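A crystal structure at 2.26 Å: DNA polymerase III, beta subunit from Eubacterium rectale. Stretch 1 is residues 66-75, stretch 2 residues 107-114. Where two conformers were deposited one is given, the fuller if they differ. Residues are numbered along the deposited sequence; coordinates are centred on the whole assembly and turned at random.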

# COMPACT_ATOMS: atom_id res chain seq x y z
N GLY B 66 37.48 12.50 -2.50
CA GLY B 66 36.94 12.43 -3.85
C GLY B 66 35.47 12.71 -3.93
O GLY B 66 34.79 12.90 -2.92
N ILE B 67 34.98 12.78 -5.17
CA ILE B 67 33.60 13.08 -5.53
C ILE B 67 33.15 12.13 -6.63
O ILE B 67 33.91 11.88 -7.57
CB ILE B 67 33.42 14.58 -5.96
CG1 ILE B 67 33.86 15.56 -4.84
CG2 ILE B 67 31.98 14.87 -6.35
CD1 ILE B 67 34.04 17.04 -5.27
N ILE B 68 31.91 11.65 -6.55
CA ILE B 68 31.27 10.81 -7.56
C ILE B 68 29.75 11.04 -7.51
O ILE B 68 29.22 11.33 -6.44
CB ILE B 68 31.63 9.28 -7.38
CG1 ILE B 68 31.34 8.47 -8.66
CG2 ILE B 68 30.94 8.60 -6.18
CD1 ILE B 68 32.50 8.33 -9.56
N ALA B 69 29.08 10.88 -8.66
CA ALA B 69 27.62 10.88 -8.80
C ALA B 69 27.20 9.48 -9.16
O ALA B 69 27.76 8.90 -10.07
CB ALA B 69 27.15 11.87 -9.87
N LEU B 70 26.26 8.91 -8.42
CA LEU B 70 25.76 7.56 -8.66
C LEU B 70 24.29 7.62 -8.90
O LEU B 70 23.63 8.45 -8.29
CB LEU B 70 26.06 6.64 -7.46
CG LEU B 70 27.53 6.43 -7.09
CD1 LEU B 70 27.65 5.58 -5.81
CD2 LEU B 70 28.30 5.81 -8.23
N ASP B 71 23.76 6.72 -9.76
CA ASP B 71 22.33 6.64 -10.03
C ASP B 71 21.62 6.46 -8.70
O ASP B 71 21.95 5.54 -7.98
CB ASP B 71 22.01 5.47 -10.99
CG ASP B 71 20.52 5.38 -11.28
OD1 ASP B 71 20.02 6.20 -12.08
OD2 ASP B 71 19.83 4.58 -10.60
N ALA B 72 20.70 7.36 -8.37
CA ALA B 72 20.00 7.34 -7.09
C ALA B 72 19.25 6.03 -6.85
O ALA B 72 19.32 5.51 -5.74
CB ALA B 72 19.04 8.51 -7.01
N LYS B 73 18.56 5.48 -7.88
CA LYS B 73 17.79 4.25 -7.74
C LYS B 73 18.71 3.06 -7.46
O LYS B 73 18.50 2.38 -6.46
CB LYS B 73 16.91 3.97 -8.96
CG LYS B 73 15.58 4.73 -8.92
CD LYS B 73 14.55 4.17 -9.89
N ILE B 74 19.75 2.86 -8.29
CA ILE B 74 20.67 1.74 -8.11
C ILE B 74 21.43 1.86 -6.77
O ILE B 74 21.49 0.88 -6.04
CB ILE B 74 21.64 1.57 -9.31
CG1 ILE B 74 20.87 1.42 -10.65
CG2 ILE B 74 22.62 0.40 -9.11
CD1 ILE B 74 19.60 0.39 -10.70
N PHE B 75 21.98 3.04 -6.45
CA PHE B 75 22.75 3.23 -5.23
C PHE B 75 21.89 3.01 -3.98
O PHE B 75 22.34 2.31 -3.08
CB PHE B 75 23.41 4.61 -5.22
CG PHE B 75 24.23 4.92 -4.00
CD1 PHE B 75 25.25 4.06 -3.59
CD2 PHE B 75 24.05 6.11 -3.32
CE1 PHE B 75 26.03 4.37 -2.48
CE2 PHE B 75 24.84 6.42 -2.21
CZ PHE B 75 25.81 5.54 -1.78
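Stretch 2 107-114: NIIGKSGD

Stretch 2 runs antiparallel to the strand of stretch 1, so that Gly 110 lies beside Leu 70, Lys 111 beside Ala 69 and Gly 113 beside Ile 68, with CA atoms 4.9, 5.0 and 5.2 Å apart in these three pairs. Asn 107 to Ile 109 complete a strand that begins earlier in the chain; from Gly 110 the backbone stays largely extended, with phi/psi of -98/-172° there, -129/158° at Lys 111 and -65/143° at Ser 112, before it tightens to -74/-15° at Gly 113 and -64/-20° at Asp 114.

The two backbones are joined at a single beta bridge. Ala 69 N donates to Lys 111 O at 3.0 Å, and Lys 111 N donates to Ala 69 O at 2.9 Å, with N-H...O angles of 163° and 156°. This reciprocal pair is the hallmark of a hydrogen-bonded antiparallel bridge. Ala 69, with 55 Å² covered, is the residue of stretch 1 most covered by its partner. Its methyl group suits the tight spacing: CB of Ala 69 lies 4.1 Å from CB of Lys 111 and 4.2 Å from Ser 112 O. Lys 111 contributes its backbone and the base of its side chain to the contact, while the long chain extends away and leaves its charged end free of stretch 1.

Ile 108 has the most surface covered, 69 Å², and supplies the apolar part of the contact. Its side chain, with chi1 p and chi2 t, places CD1 4.1 Å from Leu 70 CD2 and CG2 4.1 Å from Ile 74 CG2. A branched aliphatic residue is well suited here, since its two arms meet one side chain from the strand and another from the helix that follows. That helix starts just after Asp 71, whose OD2 caps it by accepting from Ile 74 N at 2.9 Å.

The glycines allow close approach where side chains from stretch 1 occupy the space. Gly 110 CA lies 3.3 Å from Ala 69 O and 3.8 Å from Leu 70 CD2; a CB at this position would point toward stretch 1 and come within 2.7 Å of Ile 68 CG1, a clash. At Gly 113, whose CA is 3.9 Å from Ile 67 CG2, a CB would fall 2.4 Å from that same methyl carbon. The backbone leaves the extended form at Gly 113, and across it Asp 114 N donates to Ser 112 OG at 3.1 Å.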

# COMPACT_ATOMS: atom_id res chain seq x y z
N ASN B 107 29.86 -3.89 -8.73
CA ASN B 107 30.62 -3.03 -9.65
C ASN B 107 29.62 -2.28 -10.48
O ASN B 107 28.74 -2.90 -11.11
CB ASN B 107 31.61 -3.82 -10.51
CG ASN B 107 32.62 -4.58 -9.70
OD1 ASN B 107 33.68 -4.06 -9.35
ND2 ASN B 107 32.28 -5.81 -9.33
N ILE B 108 29.63 -0.93 -10.37
CA ILE B 108 28.74 -0.06 -11.13
C ILE B 108 29.59 1.06 -11.74
O ILE B 108 30.79 1.12 -11.48
CB ILE B 108 27.51 0.48 -10.32
CG1 ILE B 108 27.94 1.29 -9.07
CG2 ILE B 108 26.51 -0.65 -10.00
CD1 ILE B 108 26.83 1.99 -8.35
N ILE B 109 28.98 1.90 -12.57
CA ILE B 109 29.67 3.02 -13.21
C ILE B 109 29.01 4.31 -12.73
O ILE B 109 27.78 4.44 -12.77
CB ILE B 109 29.71 2.89 -14.77
CG1 ILE B 109 28.33 2.54 -15.39
CG2 ILE B 109 30.79 1.88 -15.21
N GLY B 110 29.82 5.23 -12.24
CA GLY B 110 29.36 6.52 -11.78
C GLY B 110 29.57 7.57 -12.85
O GLY B 110 29.91 7.26 -13.99
N LYS B 111 29.33 8.82 -12.48
CA LYS B 111 29.50 10.00 -13.33
C LYS B 111 30.35 11.00 -12.60
O LYS B 111 30.41 10.97 -11.37
CB LYS B 111 28.14 10.62 -13.70
CG LYS B 111 27.39 9.87 -14.79
CD LYS B 111 26.11 10.58 -15.18
CE LYS B 111 25.33 9.77 -16.20
NZ LYS B 111 24.51 10.64 -17.08
N SER B 112 30.98 11.91 -13.35
CA SER B 112 31.75 12.98 -12.73
C SER B 112 30.81 13.90 -11.94
O SER B 112 29.67 14.15 -12.38
CB SER B 112 32.51 13.78 -13.79
OG SER B 112 33.11 14.93 -13.21
N GLY B 113 31.28 14.38 -10.80
CA GLY B 113 30.55 15.34 -9.98
C GLY B 113 30.54 16.74 -10.59
O GLY B 113 29.73 17.58 -10.19
N ASP B 114 31.44 16.99 -11.58
CA ASP B 114 31.58 18.27 -12.31
C ASP B 114 30.32 18.61 -13.15
O ASP B 114 30.12 19.77 -13.49
CB ASP B 114 32.82 18.23 -13.22
CG ASP B 114 34.13 18.11 -12.47